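Local structure of ESSC (5FWH) at residues T118-W132 with L161-E173. The protein is a component of the bacterial type VII secretion apparatus, an FtsK/SpoIIIE-type ATPase whose forkhead-associated region probably serves in protein-protein recognition. Sequence-based numbering, arbitrary orientation.
Sequences TTNARFSLRKHRGQW and LLCPYMQFVFIEE
The pyrrole part of the W132 indole lies in an offset stack on F170, ring centroids 3.8 Å apart and planes 16° from parallel. K127 CB rests on the opposite indole face, and at the edge NE1 donates a nearly straight bond of 2.9 Å to E173 O, almost in the ring plane. Tryptophan suits the place because it offers both a broad face and an N-H; an alanine here would probably leave E173 O without this donor and F170 free to tilt into the gap. Lysine's long chain, extended with CG anti to the backbone N (chi1 -159°), carries K127 NZ to E173 OE2 at 2.7 Å, a salt bridge. The two sheets of the FHA-domain beta-sandwich face each other here, 123-128 and 131-136 in one, 161-163 and 166-170 in the other. Between them flat phenylalanine rings let edge meet face: F123 and F168 are T-shaped, planes at 88°, F123 CZ over the centre of the F168 face. Beside F123, L125 uses its two methyls for two partners, CD1 toward F170 CE2 and CD2 toward L161 CD1. Small A121 lets its CB sit 3.6 Å from C163 SG, while T118 OG1, accepting from N120 N in an ST turn, lies 3.6 Å from SE of selenomethionine M166.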
loop_
_atom_site.group_PDB
_atom_site.type_symbol
_atom_site.label_atom_id
_atom_site.label_comp_id
_atom_site.label_asym_id
_atom_site.label_seq_id
_atom_site.Cartn_x
_atom_site.Cartn_y
_atom_site.Cartn_z
ATOM N N THR A 118 1.595 6.702 -12.115
ATOM C CA THR A 118 0.610 5.887 -11.452
ATOM C C THR A 118 -0.682 6.682 -11.243
ATOM O O THR A 118 -0.662 7.896 -10.982
ATOM C CB THR A 118 1.124 5.348 -10.085
ATOM O OG1 THR A 118 0.045 4.831 -9.309
ATOM C CG2 THR A 118 1.841 6.457 -9.227
ATOM N N THR A 119 -1.792 5.964 -11.351
ATOM C CA THR A 119 -3.091 6.474 -10.969
ATOM C C THR A 119 -3.373 6.108 -9.517
ATOM O O THR A 119 -4.456 6.352 -9.060
ATOM C CB THR A 119 -4.215 5.875 -11.845
ATOM O OG1 THR A 119 -4.415 4.491 -11.521
ATOM C CG2 THR A 119 -3.892 6.004 -13.314
ATOM N N ASN A 120 -2.402 5.516 -8.800
ATOM C CA ASN A 120 -2.593 5.070 -7.392
ATOM C C ASN A 120 -2.173 6.022 -6.275
ATOM O O ASN A 120 -2.583 5.817 -5.136
ATOM C CB ASN A 120 -1.829 3.751 -7.115
ATOM C CG ASN A 120 -2.105 2.680 -8.136
ATOM O OD1 ASN A 120 -1.181 2.002 -8.593
ATOM N ND2 ASN A 120 -3.373 2.538 -8.530
ATOM N N ALA A 121 -1.342 7.015 -6.587
ATOM C CA ALA A 121 -0.683 7.842 -5.582
ATOM C C ALA A 121 -0.374 9.169 -6.201
ATOM O O ALA A 121 -0.196 9.247 -7.375
ATOM C CB ALA A 121 0.640 7.182 -5.173
ATOM N N ARG A 122 -0.232 10.190 -5.392
ATOM C CA ARG A 122 0.230 11.433 -5.869
ATOM C C ARG A 122 1.020 12.077 -4.746
ATOM O O ARG A 122 0.432 12.473 -3.762
ATOM C CB ARG A 122 -0.989 12.305 -6.319
ATOM C CG ARG A 122 -0.714 13.796 -6.459
ATOM C CD ARG A 122 -1.963 14.573 -6.903
ATOM N NE ARG A 122 -2.269 14.234 -8.285
ATOM C CZ ARG A 122 -1.640 14.738 -9.353
ATOM N NH1 ARG A 122 -0.664 15.639 -9.233
ATOM N NH2 ARG A 122 -1.973 14.327 -10.564
ATOM N N PHE A 123 2.310 12.290 -4.946
ATOM C CA PHE A 123 3.124 12.895 -3.895
ATOM C C PHE A 123 4.462 13.248 -4.493
ATOM O O PHE A 123 4.727 12.862 -5.591
ATOM C CB PHE A 123 3.256 11.928 -2.673
ATOM C CG PHE A 123 3.964 10.612 -2.972
ATOM C CD1 PHE A 123 5.363 10.483 -2.809
ATOM C CD2 PHE A 123 3.233 9.461 -3.309
ATOM C CE1 PHE A 123 6.032 9.295 -3.078
ATOM C CE2 PHE A 123 3.919 8.226 -3.520
ATOM C CZ PHE A 123 5.305 8.166 -3.450
ATOM N N SER A 124 5.286 14.039 -3.834
ATOM C CA SER A 124 6.609 14.238 -4.380
ATOM C C SER A 124 7.621 13.899 -3.347
ATOM O O SER A 124 7.298 13.834 -2.198
ATOM C CB SER A 124 6.811 15.647 -4.957
ATOM O OG SER A 124 6.798 16.588 -3.931
ATOM N N LEU A 125 8.819 13.556 -3.788
ATOM C CA LEU A 125 9.971 13.298 -2.909
ATOM C C LEU A 125 11.042 14.348 -3.215
ATOM O O LEU A 125 11.385 14.554 -4.380
ATOM C CB LEU A 125 10.509 11.920 -3.146
ATOM C CG LEU A 125 9.549 10.740 -2.838
ATOM C CD1 LEU A 125 10.262 9.440 -3.177
ATOM C CD2 LEU A 125 9.230 10.591 -1.391
ATOM N N ARG A 126 11.571 14.994 -2.187
ATOM C CA ARG A 126 12.599 15.998 -2.384
ATOM C C ARG A 126 13.759 15.864 -1.464
ATOM O O ARG A 126 13.600 15.690 -0.240
ATOM C CB ARG A 126 12.043 17.369 -2.101
ATOM C CG ARG A 126 11.323 17.926 -3.264
ATOM C CD ARG A 126 10.761 19.270 -2.922
ATOM N NE ARG A 126 9.590 19.455 -3.746
ATOM C CZ ARG A 126 8.587 20.278 -3.476
ATOM N NH1 ARG A 126 8.588 21.093 -2.409
ATOM N NH2 ARG A 126 7.574 20.296 -4.336
ATOM N N LYS A 127 14.921 16.035 -2.062
ATOM C CA LYS A 127 16.149 15.823 -1.390
ATOM C C LYS A 127 16.686 17.144 -0.884
ATOM O O LYS A 127 16.803 18.108 -1.645
ATOM C CB LYS A 127 17.137 15.187 -2.336
ATOM C CG LYS A 127 18.236 14.488 -1.594
ATOM C CD LYS A 127 19.092 13.725 -2.558
ATOM C CE LYS A 127 20.111 12.913 -1.801
ATOM N NZ LYS A 127 21.284 12.631 -2.675
ATOM N N HIS A 128 16.960 17.203 0.407
ATOM C CA HIS A 128 17.547 18.398 1.033
ATOM C C HIS A 128 18.722 17.903 1.870
ATOM O O HIS A 128 18.565 16.980 2.648
ATOM C CB HIS A 128 16.542 19.124 1.928
ATOM C CG HIS A 128 15.285 19.583 1.232
ATOM N ND1 HIS A 128 15.294 20.397 0.116
ATOM C CD2 HIS A 128 13.980 19.392 1.542
ATOM C CE1 HIS A 128 14.050 20.664 -0.246
ATOM N NE2 HIS A 128 13.236 20.063 0.602
ATOM N N ARG A 129 19.908 18.467 1.655
ATOM C CA ARG A 129 21.111 18.183 2.452
ATOM C C ARG A 129 21.288 16.697 2.740
ATOM O O ARG A 129 21.569 16.297 3.864
ATOM C CB ARG A 129 21.136 19.045 3.753
ATOM C CG ARG A 129 20.007 18.802 4.757
ATOM C CD ARG A 129 20.033 19.660 6.035
ATOM N NE ARG A 129 21.202 19.424 6.890
ATOM C CZ ARG A 129 22.379 20.056 6.791
ATOM N NH1 ARG A 129 22.610 20.996 5.863
ATOM N NH2 ARG A 129 23.358 19.738 7.634
ATOM N N GLY A 130 21.104 15.873 1.714
ATOM C CA GLY A 130 21.244 14.431 1.852
ATOM C C GLY A 130 20.055 13.691 2.448
ATOM O O GLY A 130 20.136 12.478 2.643
ATOM N N GLN A 131 18.942 14.380 2.700
ATOM C CA GLN A 131 17.762 13.771 3.300
ATOM C C GLN A 131 16.581 13.871 2.362
ATOM O O GLN A 131 16.280 14.953 1.874
ATOM C CB GLN A 131 17.403 14.525 4.589
ATOM C CG GLN A 131 18.524 14.590 5.630
ATOM C CD GLN A 131 19.178 13.228 5.891
ATOM O OE1 GLN A 131 20.311 12.983 5.457
ATOM N NE2 GLN A 131 18.456 12.328 6.572
ATOM N N TRP A 132 15.874 12.768 2.147
ATOM C CA TRP A 132 14.623 12.839 1.396
ATOM C C TRP A 132 13.471 13.287 2.257
ATOM O O TRP A 132 13.312 12.824 3.384
ATOM C CB TRP A 132 14.323 11.497 0.733
ATOM C CG TRP A 132 15.229 11.227 -0.372
ATOM C CD1 TRP A 132 16.324 10.371 -0.364
ATOM C CD2 TRP A 132 15.155 11.759 -1.673
ATOM N NE1 TRP A 132 16.920 10.362 -1.600
ATOM C CE2 TRP A 132 16.232 11.190 -2.425
ATOM C CE3 TRP A 132 14.294 12.654 -2.293
ATOM C CZ2 TRP A 132 16.486 11.523 -3.741
ATOM C CZ3 TRP A 132 14.531 12.987 -3.626
ATOM C CH2 TRP A 132 15.635 12.431 -4.336
ATOM N N LEU A 161 6.632 3.917 2.622
ATOM C CA LEU A 161 5.481 4.648 2.129
ATOM C C LEU A 161 4.541 3.681 1.454
ATOM O O LEU A 161 5.012 2.945 0.579
ATOM C CB LEU A 161 5.948 5.726 1.174
ATOM C CG LEU A 161 6.601 6.894 1.871
ATOM C CD1 LEU A 161 7.285 7.756 0.806
ATOM C CD2 LEU A 161 5.631 7.734 2.702
ATOM N N LEU A 162 3.241 3.724 1.814
ATOM C CA LEU A 162 2.217 2.848 1.231
ATOM C C LEU A 162 1.059 3.647 0.716
ATOM O O LEU A 162 0.597 4.552 1.394
ATOM C CB LEU A 162 1.565 1.992 2.281
ATOM C CG LEU A 162 2.333 0.969 3.059
ATOM C CD1 LEU A 162 1.372 0.200 3.949
ATOM C CD2 LEU A 162 3.049 0.040 2.164
ATOM N N CYS A 163 0.558 3.288 -0.458
ATOM C CA CYS A 163 -0.837 3.572 -0.825
ATOM C C CYS A 163 -1.455 2.239 -1.375
ATOM O O CYS A 163 -0.717 1.370 -1.754
ATOM C CB CYS A 163 -0.832 4.646 -1.923
ATOM S SG CYS A 163 0.334 4.226 -3.213
ATOM N N PRO A 164 -2.783 2.113 -1.493
ATOM C CA PRO A 164 -3.320 0.914 -2.190
ATOM C C PRO A 164 -2.572 0.490 -3.424
ATOM O O PRO A 164 -2.366 1.250 -4.411
ATOM C CB PRO A 164 -4.767 1.297 -2.495
ATOM C CG PRO A 164 -5.094 2.012 -1.238
ATOM C CD PRO A 164 -3.892 2.885 -0.921
ATOM N N TYR A 165 -2.106 -0.744 -3.269
ATOM C CA TYR A 165 -1.355 -1.547 -4.258
ATOM C C TYR A 165 0.129 -1.213 -4.467
ATOM O O TYR A 165 0.769 -1.864 -5.246
ATOM C CB TYR A 165 -2.107 -1.648 -5.582
ATOM C CG TYR A 165 -3.596 -1.764 -5.476
ATOM C CD1 TYR A 165 -4.164 -2.821 -4.853
ATOM C CD2 TYR A 165 -4.427 -0.766 -5.980
ATOM C CE1 TYR A 165 -5.533 -2.913 -4.728
ATOM C CE2 TYR A 165 -5.797 -0.840 -5.868
ATOM C CZ TYR A 165 -6.341 -1.918 -5.233
ATOM O OH TYR A 165 -7.679 -2.017 -5.073
HETATM N N MSE A 166 0.720 -0.239 -3.788
HETATM C CA MSE A 166 2.156 0.043 -4.035
HETATM C C MSE A 166 2.977 0.258 -2.754
HETATM O O MSE A 166 2.428 0.651 -1.771
HETATM C CB MSE A 166 2.121 1.276 -4.930
HETATM C CG MSE A 166 1.726 1.075 -6.445
HETATM SE SE MSE A 166 2.218 2.797 -7.299
HETATM C CE MSE A 166 3.970 2.244 -7.977
ATOM N N GLN A 167 4.283 0.038 -2.778
ATOM C CA GLN A 167 5.190 0.420 -1.678
ATOM C C GLN A 167 6.446 1.018 -2.192
ATOM O O GLN A 167 6.944 0.581 -3.232
ATOM C CB GLN A 167 5.633 -0.775 -0.924
ATOM C CG GLN A 167 4.519 -1.528 -0.298
ATOM C CD GLN A 167 5.021 -2.898 0.074
ATOM O OE1 GLN A 167 4.492 -3.934 -0.409
ATOM N NE2 GLN A 167 6.119 -2.910 0.882
ATOM N N PHE A 168 6.945 2.038 -1.475
ATOM C CA PHE A 168 8.158 2.786 -1.809
ATOM C C PHE A 168 9.068 2.757 -0.615
ATOM O O PHE A 168 8.619 3.097 0.491
ATOM C CB PHE A 168 7.860 4.233 -2.124
ATOM C CG PHE A 168 6.815 4.426 -3.207
ATOM C CD1 PHE A 168 5.477 4.321 -2.903
ATOM C CD2 PHE A 168 7.186 4.760 -4.478
ATOM C CE1 PHE A 168 4.491 4.528 -3.856
ATOM C CE2 PHE A 168 6.230 4.895 -5.471
ATOM C CZ PHE A 168 4.883 4.789 -5.142
ATOM N N VAL A 169 10.309 2.295 -0.802
ATOM C CA VAL A 169 11.298 2.205 0.313
ATOM C C VAL A 169 12.644 2.674 -0.188
ATOM O O VAL A 169 13.113 2.180 -1.202
ATOM C CB VAL A 169 11.467 0.784 0.880
ATOM C CG1 VAL A 169 12.220 0.831 2.199
ATOM C CG2 VAL A 169 10.112 0.136 1.134
ATOM N N PHE A 170 13.240 3.678 0.463
ATOM C CA PHE A 170 14.632 4.005 0.203
ATOM C C PHE A 170 15.454 2.874 0.879
ATOM O O PHE A 170 15.385 2.629 2.117
ATOM C CB PHE A 170 15.022 5.398 0.736
ATOM C CG PHE A 170 14.689 6.524 -0.230
ATOM C CD1 PHE A 170 15.472 6.740 -1.351
ATOM C CD2 PHE A 170 13.558 7.311 -0.035
ATOM C CE1 PHE A 170 15.158 7.737 -2.243
ATOM C CE2 PHE A 170 13.219 8.309 -0.920
ATOM C CZ PHE A 170 14.025 8.529 -2.041
ATOM N N ILE A 171 16.197 2.166 0.064
ATOM C CA ILE A 171 17.134 1.185 0.586
ATOM C C ILE A 171 18.302 1.970 1.192
ATOM O O ILE A 171 18.757 1.672 2.284
ATOM C CB ILE A 171 17.735 0.311 -0.522
ATOM C CG1 ILE A 171 16.662 -0.525 -1.234
ATOM C CG2 ILE A 171 18.849 -0.566 0.041
ATOM C CD1 ILE A 171 15.939 -1.529 -0.376
ATOM N N GLU A 172 18.786 2.920 0.387
ATOM C CA GLU A 172 19.854 3.851 0.683
ATOM C C GLU A 172 19.362 5.202 0.193
ATOM O O GLU A 172 18.333 5.309 -0.527
ATOM C CB GLU A 172 21.110 3.417 -0.091
ATOM C CG GLU A 172 22.344 4.334 -0.119
ATOM C CD GLU A 172 22.894 4.770 1.226
ATOM O OE1 GLU A 172 22.235 5.603 1.914
ATOM O OE2 GLU A 172 24.015 4.318 1.561
ATOM N N GLU A 173 20.088 6.230 0.592
ATOM C CA GLU A 173 19.898 7.576 0.104
ATOM C C GLU A 173 19.822 7.678 -1.401
ATOM O O GLU A 173 19.156 8.593 -1.936
ATOM C CB GLU A 173 21.062 8.418 0.551
ATOM C CG GLU A 173 20.930 9.907 0.292
ATOM C CD GLU A 173 22.292 10.588 0.199
ATOM O OE1 GLU A 173 23.300 10.044 0.731
ATOM O OE2 GLU A 173 22.359 11.662 -0.433
#